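Local coordinates for cellulosomal scaffoldin adaptor protein B (Acetivibrio cellulolyticus, PDB 4UYP) that carries a C-terminal calcium-binding type I dockerin that docks onto a cohesin of the anchoring scaffoldin ScaC, helping attach the cellulosome to the cell surface, at residues Val13-Ala18 against Val57-Val61. The protein carries 2 engineered substitutions. Sequence-based numbering, arbitrary orientation.
Engineered in segment 13-18: Ser15 (natural residue Ile), Ile16 (natural residue Asn). With CA (calcium ion), chain L.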
loop_
_atom_site.group_PDB
_atom_site.type_symbol
_atom_site.label_atom_id
_atom_site.label_comp_id
_atom_site.label_asym_id
_atom_site.label_seq_id
_atom_site.Cartn_x
_atom_site.Cartn_y
_atom_site.Cartn_z
ATOM N N VAL B 13 -22.339 6.173 21.792
ATOM C CA VAL B 13 -21.413 6.793 20.839
ATOM C C VAL B 13 -20.696 7.904 21.579
ATOM O O VAL B 13 -21.269 8.860 22.095
ATOM C CB VAL B 13 -22.194 7.358 19.656
ATOM C CG1 VAL B 13 -21.190 7.859 18.614
ATOM C CG2 VAL B 13 -23.026 6.223 19.024
ATOM N N ARG B 14 -19.353 7.774 21.627
ATOM C CA ARG B 14 -18.510 8.591 22.508
ATOM C C ARG B 14 -17.282 9.017 21.739
ATOM O O ARG B 14 -16.951 8.469 20.717
ATOM C CB ARG B 14 -18.024 7.792 23.714
ATOM C CG ARG B 14 -19.145 7.110 24.470
ATOM C CD ARG B 14 -19.970 8.246 25.041
ATOM N NE ARG B 14 -19.503 8.800 26.281
ATOM C CZ ARG B 14 -19.445 8.165 27.498
ATOM N NH1 ARG B 14 -19.890 6.901 27.625
ATOM N NH2 ARG B 14 -18.936 8.789 28.613
ATOM N N SER B 15 -16.574 9.960 22.328
ATOM C CA SER B 15 -15.335 10.484 21.663
ATOM C C SER B 15 -14.385 9.391 21.243
ATOM O O SER B 15 -13.716 9.412 20.157
ATOM C CB SER B 15 -14.620 11.474 22.540
ATOM O OG SER B 15 -15.415 12.646 22.682
ATOM N N ILE B 16 -14.218 8.407 22.154
ATOM C CA ILE B 16 -13.232 7.351 21.891
ATOM C C ILE B 16 -13.570 6.533 20.661
ATOM O O ILE B 16 -12.707 5.999 19.990
ATOM C CB ILE B 16 -13.008 6.478 23.142
ATOM C CG1 ILE B 16 -11.679 5.669 23.082
ATOM C CG2 ILE B 16 -14.195 5.533 23.363
ATOM C CD1 ILE B 16 -10.406 6.574 23.163
ATOM N N ASP B 17 -14.904 6.377 20.354
ATOM C CA ASP B 17 -15.276 5.645 19.139
ATOM C C ASP B 17 -14.625 6.269 17.903
ATOM O O ASP B 17 -14.226 5.539 17.026
ATOM C CB ASP B 17 -16.835 5.590 19.020
ATOM C CG ASP B 17 -17.502 4.709 20.108
ATOM O OD1 ASP B 17 -17.188 3.501 20.248
ATOM O OD2 ASP B 17 -18.413 5.232 20.817
ATOM N N ALA B 18 -14.569 7.605 17.841
ATOM C CA ALA B 18 -14.005 8.219 16.636
ATOM C C ALA B 18 -12.494 8.007 16.653
ATOM O O ALA B 18 -11.891 7.930 15.583
ATOM C CB ALA B 18 -14.325 9.751 16.654
ATOM N N VAL B 57 -18.281 10.580 13.267
ATOM C CA VAL B 57 -18.559 10.195 14.636
ATOM C C VAL B 57 -18.177 11.282 15.626
ATOM O O VAL B 57 -18.952 11.603 16.557
ATOM C CB VAL B 57 -17.873 8.825 14.969
ATOM C CG1 VAL B 57 -18.046 8.450 16.447
ATOM C CG2 VAL B 57 -18.507 7.754 14.094
ATOM N N ARG B 58 -16.979 11.884 15.503
ATOM C CA ARG B 58 -16.629 12.960 16.407
ATOM C C ARG B 58 -17.651 14.085 16.364
ATOM O O ARG B 58 -18.064 14.582 17.429
ATOM C CB ARG B 58 -15.279 13.502 15.968
ATOM C CG ARG B 58 -14.874 14.597 16.945
ATOM C CD ARG B 58 -13.772 15.394 16.333
ATOM N NE ARG B 58 -14.283 16.218 15.208
ATOM C CZ ARG B 58 -13.541 17.023 14.482
ATOM N NH1 ARG B 58 -12.202 17.103 14.657
ATOM N NH2 ARG B 58 -14.103 17.754 13.487
ATOM N N ASP B 59 -18.056 14.439 15.145
ATOM C CA ASP B 59 -19.014 15.583 14.987
ATOM C C ASP B 59 -20.355 15.202 15.549
ATOM O O ASP B 59 -21.019 16.133 16.082
ATOM C CB ASP B 59 -19.075 16.001 13.528
ATOM C CG ASP B 59 -17.765 16.634 13.035
ATOM O OD1 ASP B 59 -16.852 16.907 13.869
ATOM O OD2 ASP B 59 -17.686 16.887 11.832
ATOM N N TYR B 60 -20.781 13.978 15.481
ATOM C CA TYR B 60 -22.030 13.605 16.185
ATOM C C TYR B 60 -21.851 13.776 17.705
ATOM O O TYR B 60 -22.731 14.322 18.413
ATOM C CB TYR B 60 -22.369 12.132 15.860
ATOM C CG TYR B 60 -23.510 11.547 16.618
ATOM C CD1 TYR B 60 -24.797 11.690 16.100
ATOM C CD2 TYR B 60 -23.335 10.872 17.803
ATOM C CE1 TYR B 60 -25.902 11.205 16.788
ATOM C CE2 TYR B 60 -24.452 10.307 18.447
ATOM C CZ TYR B 60 -25.717 10.492 17.919
ATOM O OH TYR B 60 -26.767 9.918 18.705
ATOM N N VAL B 61 -20.745 13.257 18.253
ATOM C CA VAL B 61 -20.506 13.366 19.688
ATOM C C VAL B 61 -20.584 14.826 20.117
ATOM O O VAL B 61 -21.122 15.149 21.189
ATOM C CB VAL B 61 -19.172 12.700 20.060
ATOM C CG1 VAL B 61 -18.855 13.016 21.520
ATOM C CG2 VAL B 61 -19.309 11.180 19.877
HETATM CA CA CA L . -18.887 3.330 22.183
HETATM O O HOH W 1 -17.209 4.275 23.629
#
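Val57 pushes its CG1 methyl in among Val13, in the loop before helix 15-26, and Asp17 and Ala18 in its first turn, lying 3.9 Å from Val13 CG1, 3.9 Å from Ala18 CB and 4.0 Å from Asp17 CB. Val61, one turn on, covers the backbone that leads into that helix: its CG2 sits 3.5 Å from Arg14 C, and its CG1 reaches 3.6 Å from OG of the engineered Ser15. Val13 CG1 also touches Tyr60 CD2 at 3.8 Å, and that ring in turn meets Phe68. Ala18 has only a methyl, so the helices come close here, with Ala18 CB 3.6 Å from Arg58 N. The contact is held by van der Waals packing, mostly of aliphatic groups; the polar work is done on its flanks. Asp17 turns both carboxylate oxygens to calcium (OD1 2.6 Å, OD2 2.4 Å), sharing the site with Asp6, Asp8, Asn10, Ser12 O and a water, while its OD2 accepts a 2.8 Å hydrogen bond from Arg14 N. Arg58, salt-bridged to Asp59, leads away to hydrogen-bond Ala79 O of the ScaC chain, and Asp59 OD2 hydrogen-bonds Tyr32 OH of the same ScaC chain. Packing the end of the first calcium loop against the last turn of helix 51-61 joins the two halves of a type I dockerin, a duplicated EF-hand-like loop-helix fold.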